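Local coordinates for protein dihydropteroate synthase (Xanthomonas albilineans, PDB 6Q62) that probably catalyses the condensation of para-aminobenzoate with 6-hydroxymethyl-7,8-dihydropterin diphosphate to give 7,8-dihydropteroate, a precursor of folate, at residues Val139-Pro147 with Val166-Ala177; Val217-Arg225 with Ala257-Val265. All blocks are in the same frame, centred on the assembly; numbering follows the deposited sequence.

How the contacts relate
Both contacts are largely buried and belong to one TIM barrel, and both border the 6-chloroguanine pocket, but contact 1 joins the strand layer to the helix layer, while contact 2 lies within the strand layer. Contact 1 packs the outer face of strand 141-144 against helix 162-179, without a hydrogen bond across it; its chemistry is apolar and aromatic. Contact 2, nearer the centre of the folded chain, pairs strand 220-221 with strand 259-262 through backbone hydrogen bonds and, toward and past the strand ends, adds charged and polar side chains, some of which bind a sulfate. Their centres lie about 16 Å apart, yet they touch: Ile174 CD1 comes within 3.9 Å of Val217 CG2.

Contact 1: Val139-Pro147 with Val166-Ala177; sequences VPVVLMHMP and VHRFLVERIFAA. With 6GU (6-chloroguanine), chain E.
Strand 141-144 and the 166-177 segment of helix 162-179 run roughly antiparallel, their axes 9.0 Å apart at closest approach and their directions 144° apart, with Leu143 facing Arg173 and His145 facing Val166. Just past the strand, the His145 ring is held from two directions. Val166 CG2 sits over the centre of one face, 3.7 Å from the ring centroid, a CH-pi contact. The ring edge is turned toward Phe169: CD2 of His145 approaches CG of Phe169 at 3.5 Å, and planes at 89° make the pair edge-to-face, or T-shaped. With CG of His145 anti to the backbone N (chi1 173°), the imidazole leaves the strand end toward the first turns of the helix segment, while its ND1 is hydrogen-bonded to Lys197. Phe169 also presents an edge to the strand, its CE2 lying 3.4 Å from Met144 O and near the ring plane. Arg173 CG covers one face of the same phenyl ring, offset toward its rim; the bends at chi2 and chi3 fold the arginine chain back, and its NE bonds to Ala124 O. Leu143 points at the helix and rests the tip of one branch on the backbone, CD1 being 3.7 Å from Arg173 O, with Ile174 and Ala177 flanking it. Leu170 CD2 closes on Leu143 O. The neighbouring side chains, Val142 and Met144, serve the pocket instead: Met144 SD stands 3.6 Å from N1 of 6-chloroguanine. This is the beta-alpha packing of a TIM barrel, the strand offering one set of residues to its helix and another to the ligand. Strands 118-121 and 187-190 flank strand 141-144; Ile174 reaches Leu187 and Ile189 of the latter, and Arg173 touches Leu131 of helix 130-137.

Contact 2: Val217-Arg225 with Ala257-Val265; sequences VPVLAGLSR and ALLLRVHDV. With 6GU (6-chloroguanine), chain E; SO4 (sulfate ion), chain H.
Leu220 with Leu259 and Ala221 with Leu260 form the parallel bridges joining two neighbouring strands of the TIM barrel. Three acceptors carry the ladder: Val219 O receives both Leu258 N and Leu259 N, Leu259 O receives Ala221 N at 2.9 Å, and Ala221 O takes Arg261 N with an N-H...O angle of 168°. Past Gly222 the pairing stops, and a water donates to Arg261 O, still in strand 259-262, while accepting a weak bond from Ser224 N. Ser224 OG is gripped by the backbone N of His263 and lies 2.6 Å from His263 ND1, a bond in which either atom may donate; a second water links this hydroxyl to Asp264 N and OD2. The imidazole's other nitrogen, NE2, donates to sulfate O1. Arg261 extends fully from CG to NE, laying its guanidinium flat against 6-chloroguanine, with N9 of the ligand 3.2 Å above the plane. NH1 and NH2 donate to sulfate O4 and O3, while NE is paired with Asp61. The sulfate probably came from the crystallisation liquor. Arg225 grips Asp264 side-on, guanidinium and carboxylate planes only 24° apart: NE reaches OD2 at 3.0 Å and NH2 reaches OD1 at 2.7 Å, each oxygen using its syn lone pair.

Contact 1: Val139-Pro147 with Val166-Ala177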
loop_
_atom_site.group_PDB
_atom_site.type_symbol
_atom_site.label_atom_id
_atom_site.label_comp_id
_atom_site.label_asym_id
_atom_site.label_seq_id
_atom_site.Cartn_x
_atom_site.Cartn_y
_atom_site.Cartn_z
ATOM N N VAL A 139 -27.206 19.091 -3.454
ATOM C CA VAL A 139 -25.794 18.735 -3.435
ATOM C C VAL A 139 -25.685 17.215 -3.262
ATOM O O VAL A 139 -26.588 16.602 -2.664
ATOM C CB VAL A 139 -24.979 19.468 -2.288
ATOM C CG1 VAL A 139 -24.864 20.974 -2.531
ATOM C CG2 VAL A 139 -25.563 19.183 -0.909
ATOM N N PRO A 140 -24.534 16.598 -3.636
ATOM C CA PRO A 140 -24.364 15.166 -3.380
ATOM C C PRO A 140 -24.367 14.859 -1.885
ATOM O O PRO A 140 -23.974 15.703 -1.071
ATOM C CB PRO A 140 -22.997 14.846 -4.002
ATOM C CG PRO A 140 -22.781 15.946 -5.050
ATOM C CD PRO A 140 -23.413 17.149 -4.419
ATOM N N VAL A 141 -24.711 13.630 -1.539
ATOM C CA VAL A 141 -24.783 13.227 -0.125
ATOM C C VAL A 141 -24.290 11.808 0.053
ATOM O O VAL A 141 -24.653 10.922 -0.720
ATOM C CB VAL A 141 -26.200 13.429 0.495
ATOM C CG1 VAL A 141 -27.251 12.600 -0.274
ATOM C CG2 VAL A 141 -26.203 13.046 1.990
ATOM N N VAL A 142 -23.490 11.586 1.096
ATOM C CA VAL A 142 -23.018 10.254 1.437
ATOM C C VAL A 142 -23.958 9.681 2.487
ATOM O O VAL A 142 -24.125 10.283 3.545
ATOM C CB VAL A 142 -21.568 10.266 2.000
ATOM C CG1 VAL A 142 -21.101 8.844 2.332
ATOM C CG2 VAL A 142 -20.584 10.957 1.049
ATOM N N LEU A 143 -24.496 8.487 2.231
ATOM C CA LEU A 143 -25.328 7.763 3.162
ATOM C C LEU A 143 -24.493 6.646 3.771
ATOM O O LEU A 143 -24.156 5.679 3.094
ATOM C CB LEU A 143 -26.563 7.192 2.439
ATOM C CG LEU A 143 -27.405 8.190 1.590
ATOM C CD1 LEU A 143 -28.496 7.442 0.817
ATOM C CD2 LEU A 143 -28.054 9.291 2.474
ATOM N N MET A 144 -24.144 6.788 5.030
ATOM C CA MET A 144 -23.288 5.814 5.693
ATOM C C MET A 144 -24.095 4.884 6.587
ATOM O O MET A 144 -25.163 5.274 7.081
ATOM C CB MET A 144 -22.229 6.573 6.511
ATOM C CG MET A 144 -21.013 5.714 6.906
ATOM S SD MET A 144 -20.056 6.434 8.262
ATOM C CE MET A 144 -21.063 5.928 9.663
ATOM N N HIS A 145 -23.584 3.669 6.819
ATOM C CA HIS A 145 -24.223 2.750 7.739
ATOM C C HIS A 145 -23.620 2.879 9.129
ATOM O O HIS A 145 -22.412 2.795 9.316
ATOM C CB HIS A 145 -24.108 1.282 7.289
ATOM C CG HIS A 145 -24.626 0.314 8.329
ATOM N ND1 HIS A 145 -23.805 -0.203 9.318
ATOM C CD2 HIS A 145 -25.880 -0.164 8.520
ATOM C CE1 HIS A 145 -24.574 -0.979 10.073
ATOM N NE2 HIS A 145 -25.824 -1.000 9.627
ATOM N N MET A 146 -24.480 3.057 10.121
ATOM C CA MET A 146 -24.079 2.971 11.517
ATOM C C MET A 146 -25.280 2.422 12.289
ATOM O O MET A 146 -26.399 2.728 11.915
ATOM C CB MET A 146 -23.410 4.235 12.109
ATOM C CG MET A 146 -24.357 5.317 12.526
ATOM S SD MET A 146 -23.456 6.733 13.160
ATOM C CE MET A 146 -22.956 6.134 14.728
ATOM N N PRO A 147 -25.073 1.436 13.181
ATOM C CA PRO A 147 -26.218 0.861 13.912
ATOM C C PRO A 147 -26.783 1.828 14.952
ATOM O O PRO A 147 -26.020 2.555 15.590
ATOM C CB PRO A 147 -25.630 -0.397 14.559
ATOM C CG PRO A 147 -24.178 -0.133 14.676
ATOM C CD PRO A 147 -23.786 0.905 13.668
ATOM N N VAL A 166 -25.873 -4.548 6.257
ATOM C CA VAL A 166 -25.402 -3.257 5.740
ATOM C C VAL A 166 -26.010 -2.980 4.369
ATOM O O VAL A 166 -26.517 -1.884 4.161
ATOM C CB VAL A 166 -23.853 -3.129 5.741
ATOM C CG1 VAL A 166 -23.394 -1.905 4.946
ATOM C CG2 VAL A 166 -23.301 -3.063 7.159
ATOM N N HIS A 167 -26.027 -3.984 3.460
ATOM C CA HIS A 167 -26.633 -3.844 2.124
ATOM C C HIS A 167 -28.111 -3.443 2.257
ATOM O O HIS A 167 -28.550 -2.521 1.594
ATOM C CB HIS A 167 -26.520 -5.185 1.346
ATOM C CG HIS A 167 -27.026 -5.160 -0.066
ATOM N ND1 HIS A 167 -28.367 -5.334 -0.354
ATOM C CD2 HIS A 167 -26.340 -5.099 -1.230
ATOM C CE1 HIS A 167 -28.464 -5.320 -1.673
ATOM N NE2 HIS A 167 -27.272 -5.187 -2.245
ATOM N N ARG A 168 -28.860 -4.148 3.115
ATOM C CA ARG A 168 -30.293 -3.915 3.318
ATOM C C ARG A 168 -30.521 -2.485 3.819
ATOM O O ARG A 168 -31.373 -1.791 3.275
ATOM C CB ARG A 168 -30.848 -4.941 4.333
ATOM C CG ARG A 168 -32.360 -4.830 4.576
ATOM C CD ARG A 168 -32.861 -5.980 5.435
ATOM N NE ARG A 168 -32.637 -5.758 6.868
ATOM C CZ ARG A 168 -32.147 -6.666 7.711
ATOM N NH1 ARG A 168 -31.793 -7.869 7.273
ATOM N NH2 ARG A 168 -31.985 -6.368 8.995
ATOM N N PHE A 169 -29.719 -2.037 4.823
ATOM C CA PHE A 169 -29.824 -0.676 5.348
ATOM C C PHE A 169 -29.595 0.371 4.243
ATOM O O PHE A 169 -30.338 1.340 4.154
ATOM C CB PHE A 169 -28.856 -0.468 6.510
ATOM C CG PHE A 169 -28.825 0.946 7.048
ATOM C CD1 PHE A 169 -29.698 1.344 8.053
ATOM C CD2 PHE A 169 -27.914 1.880 6.553
ATOM C CE1 PHE A 169 -29.646 2.652 8.579
ATOM C CE2 PHE A 169 -27.851 3.173 7.088
ATOM C CZ PHE A 169 -28.726 3.554 8.093
ATOM N N LEU A 170 -28.544 0.191 3.424
ATOM C CA LEU A 170 -28.228 1.162 2.355
ATOM C C LEU A 170 -29.279 1.213 1.265
ATOM O O LEU A 170 -29.566 2.303 0.775
ATOM C CB LEU A 170 -26.819 0.921 1.801
ATOM C CG LEU A 170 -25.734 1.175 2.880
ATOM C CD1 LEU A 170 -24.372 0.693 2.411
ATOM C CD2 LEU A 170 -25.700 2.657 3.311
ATOM N N VAL A 171 -29.903 0.060 0.910
ATOM C CA VAL A 171 -31.008 0.030 -0.057
ATOM C C VAL A 171 -32.166 0.899 0.526
ATOM O O VAL A 171 -32.686 1.777 -0.159
ATOM C CB VAL A 171 -31.454 -1.435 -0.320
ATOM C CG1 VAL A 171 -32.835 -1.503 -0.967
ATOM C CG2 VAL A 171 -30.433 -2.164 -1.182
ATOM N N GLU A 172 -32.516 0.670 1.807
ATOM C CA GLU A 172 -33.559 1.438 2.533
ATOM C C GLU A 172 -33.281 2.945 2.539
ATOM O O GLU A 172 -34.185 3.731 2.286
ATOM C CB GLU A 172 -33.677 0.951 3.973
ATOM C CG GLU A 172 -34.356 -0.402 4.074
ATOM C CD GLU A 172 -34.222 -1.139 5.391
ATOM O OE1 GLU A 172 -33.583 -0.608 6.329
ATOM O OE2 GLU A 172 -34.751 -2.271 5.475
ATOM N N ARG A 173 -32.019 3.347 2.776
ATOM C CA ARG A 173 -31.691 4.775 2.809
ATOM C C ARG A 173 -31.666 5.398 1.420
ATOM O O ARG A 173 -32.079 6.547 1.281
ATOM C CB ARG A 173 -30.386 5.046 3.579
ATOM C CG ARG A 173 -30.394 4.547 5.023
ATOM C CD ARG A 173 -31.631 5.003 5.824
ATOM N NE ARG A 173 -31.785 6.472 5.816
ATOM C CZ ARG A 173 -32.944 7.092 6.022
ATOM N NH1 ARG A 173 -33.003 8.418 6.020
ATOM N NH2 ARG A 173 -34.049 6.391 6.242
ATOM N N ILE A 174 -31.220 4.645 0.387
ATOM C CA ILE A 174 -31.258 5.154 -1.001
ATOM C C ILE A 174 -32.745 5.433 -1.335
ATOM O O ILE A 174 -33.062 6.473 -1.897
ATOM C CB ILE A 174 -30.651 4.119 -2.024
ATOM C CG1 ILE A 174 -29.094 4.036 -1.854
ATOM C CG2 ILE A 174 -30.996 4.507 -3.500
ATOM C CD1 ILE A 174 -28.482 2.756 -2.492
ATOM N N PHE A 175 -33.624 4.478 -1.017
ATOM C CA PHE A 175 -35.066 4.566 -1.276
ATOM C C PHE A 175 -35.674 5.772 -0.544
ATOM O O PHE A 175 -36.366 6.559 -1.187
ATOM C CB PHE A 175 -35.738 3.231 -0.914
ATOM C CG PHE A 175 -37.229 3.173 -1.132
ATOM C CD1 PHE A 175 -37.755 2.951 -2.400
ATOM C CD2 PHE A 175 -38.106 3.388 -0.079
ATOM C CE1 PHE A 175 -39.139 2.928 -2.603
ATOM C CE2 PHE A 175 -39.490 3.345 -0.278
ATOM C CZ PHE A 175 -39.995 3.092 -1.536
ATOM N N ALA A 176 -35.382 5.938 0.761
ATOM C CA ALA A 176 -35.827 7.083 1.573
ATOM C C ALA A 176 -35.382 8.401 0.952
ATOM O O ALA A 176 -36.176 9.334 0.851
ATOM C CB ALA A 176 -35.280 6.956 2.976
ATOM N N ALA A 177 -34.115 8.469 0.494
ATOM C CA ALA A 177 -33.610 9.678 -0.163
ATOM C C ALA A 177 -34.319 9.948 -1.481
ATOM O O ALA A 177 -34.721 11.087 -1.738
ATOM C CB ALA A 177 -32.099 9.570 -0.372
HETATM CL CL6 6GU E . -15.755 5.623 7.427
HETATM N N1 6GU E . -17.183 7.329 6.330
HETATM C C2 6GU E . -17.813 8.573 6.349
HETATM N N2 6GU E . -18.639 8.770 5.332
HETATM N N3 6GU E . -17.659 9.543 7.321
HETATM C C4 6GU E . -16.820 9.175 8.350
HETATM C C5 6GU E . -16.164 7.916 8.412
HETATM C C6 6GU E . -16.411 7.084 7.366
HETATM N N7 6GU E . -15.409 7.851 9.581
HETATM C C8 6GU E . -15.639 9.079 10.194
HETATM N N9 6GU E . -16.469 9.892 9.487
#

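Contact 2: Val217-Arg225 with Ala257-Val265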
loop_
_atom_site.group_PDB
_atom_site.type_symbol
_atom_site.label_atom_id
_atom_site.label_comp_id
_atom_site.label_asym_id
_atom_site.label_seq_id
_atom_site.Cartn_x
_atom_site.Cartn_y
_atom_site.Cartn_z
ATOM N N VAL A 217 -24.803 3.079 -7.252
ATOM C CA VAL A 217 -24.354 4.342 -6.673
ATOM C C VAL A 217 -22.877 4.236 -6.256
ATOM O O VAL A 217 -22.465 3.176 -5.791
ATOM C CB VAL A 217 -25.274 4.878 -5.518
ATOM C CG1 VAL A 217 -26.706 5.146 -6.006
ATOM C CG2 VAL A 217 -25.289 3.922 -4.344
ATOM N N PRO A 218 -22.078 5.306 -6.426
ATOM C CA PRO A 218 -20.663 5.247 -5.987
ATOM C C PRO A 218 -20.515 4.899 -4.511
ATOM O O PRO A 218 -21.347 5.309 -3.677
ATOM C CB PRO A 218 -20.138 6.655 -6.242
ATOM C CG PRO A 218 -21.109 7.277 -7.180
ATOM C CD PRO A 218 -22.423 6.645 -6.948
ATOM N N VAL A 219 -19.441 4.160 -4.190
ATOM C CA VAL A 219 -19.199 3.684 -2.822
ATOM C C VAL A 219 -17.969 4.372 -2.244
ATOM O O VAL A 219 -16.907 4.445 -2.901
ATOM C CB VAL A 219 -19.061 2.131 -2.809
ATOM C CG1 VAL A 219 -18.619 1.579 -1.445
ATOM C CG2 VAL A 219 -20.333 1.435 -3.293
ATOM N N LEU A 220 -18.117 4.899 -1.029
ATOM C CA LEU A 220 -17.037 5.540 -0.287
ATOM C C LEU A 220 -16.578 4.536 0.770
ATOM O O LEU A 220 -17.417 3.916 1.425
ATOM C CB LEU A 220 -17.570 6.821 0.381
ATOM C CG LEU A 220 -16.578 7.706 1.150
ATOM C CD1 LEU A 220 -17.070 9.131 1.210
ATOM C CD2 LEU A 220 -16.248 7.195 2.535
ATOM N N ALA A 221 -15.259 4.398 0.958
ATOM C CA ALA A 221 -14.707 3.507 1.994
ATOM C C ALA A 221 -13.779 4.359 2.824
ATOM O O ALA A 221 -12.960 5.065 2.282
ATOM C CB ALA A 221 -13.904 2.366 1.361
ATOM N N GLY A 222 -13.910 4.271 4.127
ATOM C CA GLY A 222 -13.058 4.996 5.058
ATOM C C GLY A 222 -12.514 4.045 6.113
ATOM O O GLY A 222 -13.240 3.690 7.033
ATOM N N LEU A 223 -11.251 3.610 5.997
ATOM C CA LEU A 223 -10.685 2.708 7.011
ATOM C C LEU A 223 -9.478 3.379 7.650
ATOM O O LEU A 223 -8.763 2.757 8.440
ATOM C CB LEU A 223 -10.238 1.377 6.349
ATOM C CG LEU A 223 -11.308 0.524 5.665
ATOM C CD1 LEU A 223 -11.152 0.565 4.155
ATOM C CD2 LEU A 223 -11.197 -0.903 6.090
ATOM N N SER A 224 -9.290 4.657 7.357
ATOM C CA SER A 224 -8.101 5.409 7.743
ATOM C C SER A 224 -7.758 5.419 9.227
ATOM O O SER A 224 -8.445 6.002 10.049
ATOM C CB SER A 224 -8.173 6.828 7.200
ATOM O OG SER A 224 -6.906 7.431 7.348
ATOM N N ARG A 225 -6.618 4.778 9.550
ATOM C CA ARG A 225 -6.023 4.692 10.888
ATOM C C ARG A 225 -6.992 4.135 11.919
ATOM O O ARG A 225 -6.824 4.370 13.126
ATOM C CB ARG A 225 -5.486 6.064 11.334
ATOM C CG ARG A 225 -4.428 6.639 10.373
ATOM C CD ARG A 225 -4.051 8.001 10.880
ATOM N NE ARG A 225 -2.979 8.622 10.095
ATOM C CZ ARG A 225 -2.204 9.597 10.554
ATOM N NH1 ARG A 225 -2.400 10.092 11.769
ATOM N NH2 ARG A 225 -1.235 10.094 9.799
ATOM N N ALA A 257 -14.608 0.529 -4.693
ATOM C CA ALA A 257 -14.835 1.836 -4.061
ATOM C C ALA A 257 -14.336 2.958 -4.981
ATOM O O ALA A 257 -13.258 2.816 -5.578
ATOM C CB ALA A 257 -14.139 1.907 -2.704
ATOM N N LEU A 258 -15.168 4.013 -5.189
ATOM C CA LEU A 258 -14.752 5.166 -6.028
ATOM C C LEU A 258 -14.289 6.365 -5.210
ATOM O O LEU A 258 -13.741 7.332 -5.754
ATOM C CB LEU A 258 -15.819 5.580 -7.056
ATOM C CG LEU A 258 -15.978 4.561 -8.182
ATOM C CD1 LEU A 258 -17.345 4.721 -8.884
ATOM C CD2 LEU A 258 -14.769 4.610 -9.123
ATOM N N LEU A 259 -14.525 6.326 -3.903
ATOM C CA LEU A 259 -14.063 7.425 -3.029
ATOM C C LEU A 259 -13.412 6.820 -1.801
ATOM O O LEU A 259 -13.930 5.833 -1.247
ATOM C CB LEU A 259 -15.259 8.334 -2.602
ATOM C CG LEU A 259 -15.322 9.758 -3.171
ATOM C CD1 LEU A 259 -16.285 10.601 -2.360
ATOM C CD2 LEU A 259 -13.985 10.476 -3.071
ATOM N N LEU A 260 -12.303 7.407 -1.367
ATOM C CA LEU A 260 -11.512 6.885 -0.226
ATOM C C LEU A 260 -11.292 8.003 0.757
ATOM O O LEU A 260 -10.778 9.067 0.382
ATOM C CB LEU A 260 -10.148 6.306 -0.687
ATOM C CG LEU A 260 -10.283 5.179 -1.737
ATOM C CD1 LEU A 260 -8.986 4.947 -2.436
ATOM C CD2 LEU A 260 -10.866 3.878 -1.094
ATOM N N ARG A 261 -11.760 7.804 1.990
ATOM C CA ARG A 261 -11.720 8.866 3.016
ATOM C C ARG A 261 -10.497 8.637 3.878
ATOM O O ARG A 261 -10.473 7.704 4.691
ATOM C CB ARG A 261 -13.025 8.863 3.831
ATOM C CG ARG A 261 -13.068 10.013 4.860
ATOM C CD ARG A 261 -14.417 10.092 5.580
ATOM N NE ARG A 261 -14.394 11.201 6.542
ATOM C CZ ARG A 261 -13.892 11.132 7.773
ATOM N NH1 ARG A 261 -13.377 9.998 8.224
ATOM N NH2 ARG A 261 -13.894 12.201 8.559
ATOM N N VAL A 262 -9.478 9.485 3.692
ATOM C CA VAL A 262 -8.173 9.217 4.320
ATOM C C VAL A 262 -7.536 10.389 5.036
ATOM O O VAL A 262 -7.737 11.538 4.663
ATOM C CB VAL A 262 -7.170 8.651 3.254
ATOM C CG1 VAL A 262 -7.820 7.581 2.369
ATOM C CG2 VAL A 262 -6.600 9.761 2.378
ATOM N N HIS A 263 -6.639 10.074 6.001
ATOM C CA HIS A 263 -5.807 11.097 6.643
ATOM C C HIS A 263 -4.515 11.253 5.804
ATOM O O HIS A 263 -4.021 12.364 5.636
ATOM C CB HIS A 263 -5.368 10.631 8.053
ATOM C CG HIS A 263 -6.486 10.474 9.027
ATOM N ND1 HIS A 263 -7.076 9.256 9.242
ATOM C CD2 HIS A 263 -7.063 11.392 9.840
ATOM C CE1 HIS A 263 -8.028 9.463 10.146
ATOM N NE2 HIS A 263 -8.046 10.730 10.546
ATOM N N ASP A 264 -3.973 10.131 5.298
ATOM C CA ASP A 264 -2.670 10.080 4.630
ATOM C C ASP A 264 -2.811 10.217 3.132
ATOM O O ASP A 264 -2.770 9.237 2.365
ATOM C CB ASP A 264 -1.956 8.800 5.037
ATOM C CG ASP A 264 -1.866 8.758 6.559
ATOM O OD1 ASP A 264 -1.057 9.515 7.123
ATOM O OD2 ASP A 264 -2.662 8.026 7.182
ATOM N N VAL A 265 -3.093 11.459 2.740
ATOM C CA VAL A 265 -3.419 11.758 1.343
ATOM C C VAL A 265 -2.273 11.430 0.391
ATOM O O VAL A 265 -2.507 10.664 -0.552
ATOM C CB VAL A 265 -3.939 13.187 1.173
ATOM C CG1 VAL A 265 -4.111 13.538 -0.311
ATOM C CG2 VAL A 265 -5.271 13.359 1.920
HETATM CL CL6 6GU E . -15.755 5.623 7.427
HETATM N N1 6GU E . -17.183 7.329 6.330
HETATM C C2 6GU E . -17.813 8.573 6.349
HETATM N N2 6GU E . -18.639 8.770 5.332
HETATM N N3 6GU E . -17.659 9.543 7.321
HETATM C C4 6GU E . -16.820 9.175 8.350
HETATM C C5 6GU E . -16.164 7.916 8.412
HETATM C C6 6GU E . -16.411 7.084 7.366
HETATM N N7 6GU E . -15.409 7.851 9.581
HETATM C C8 6GU E . -15.639 9.079 10.194
HETATM N N9 6GU E . -16.469 9.892 9.487
HETATM S S SO4 H . -11.888 10.582 11.789
HETATM O O1 SO4 H . -10.523 11.016 12.141
HETATM O O2 SO4 H . -12.609 10.126 12.986
HETATM O O3 SO4 H . -12.663 11.725 11.189
HETATM O O4 SO4 H . -11.846 9.471 10.852
HETATM O O HOH W 1 -4.704 7.160 5.761
HETATM O O HOH W 2 -11.745 6.932 6.992
#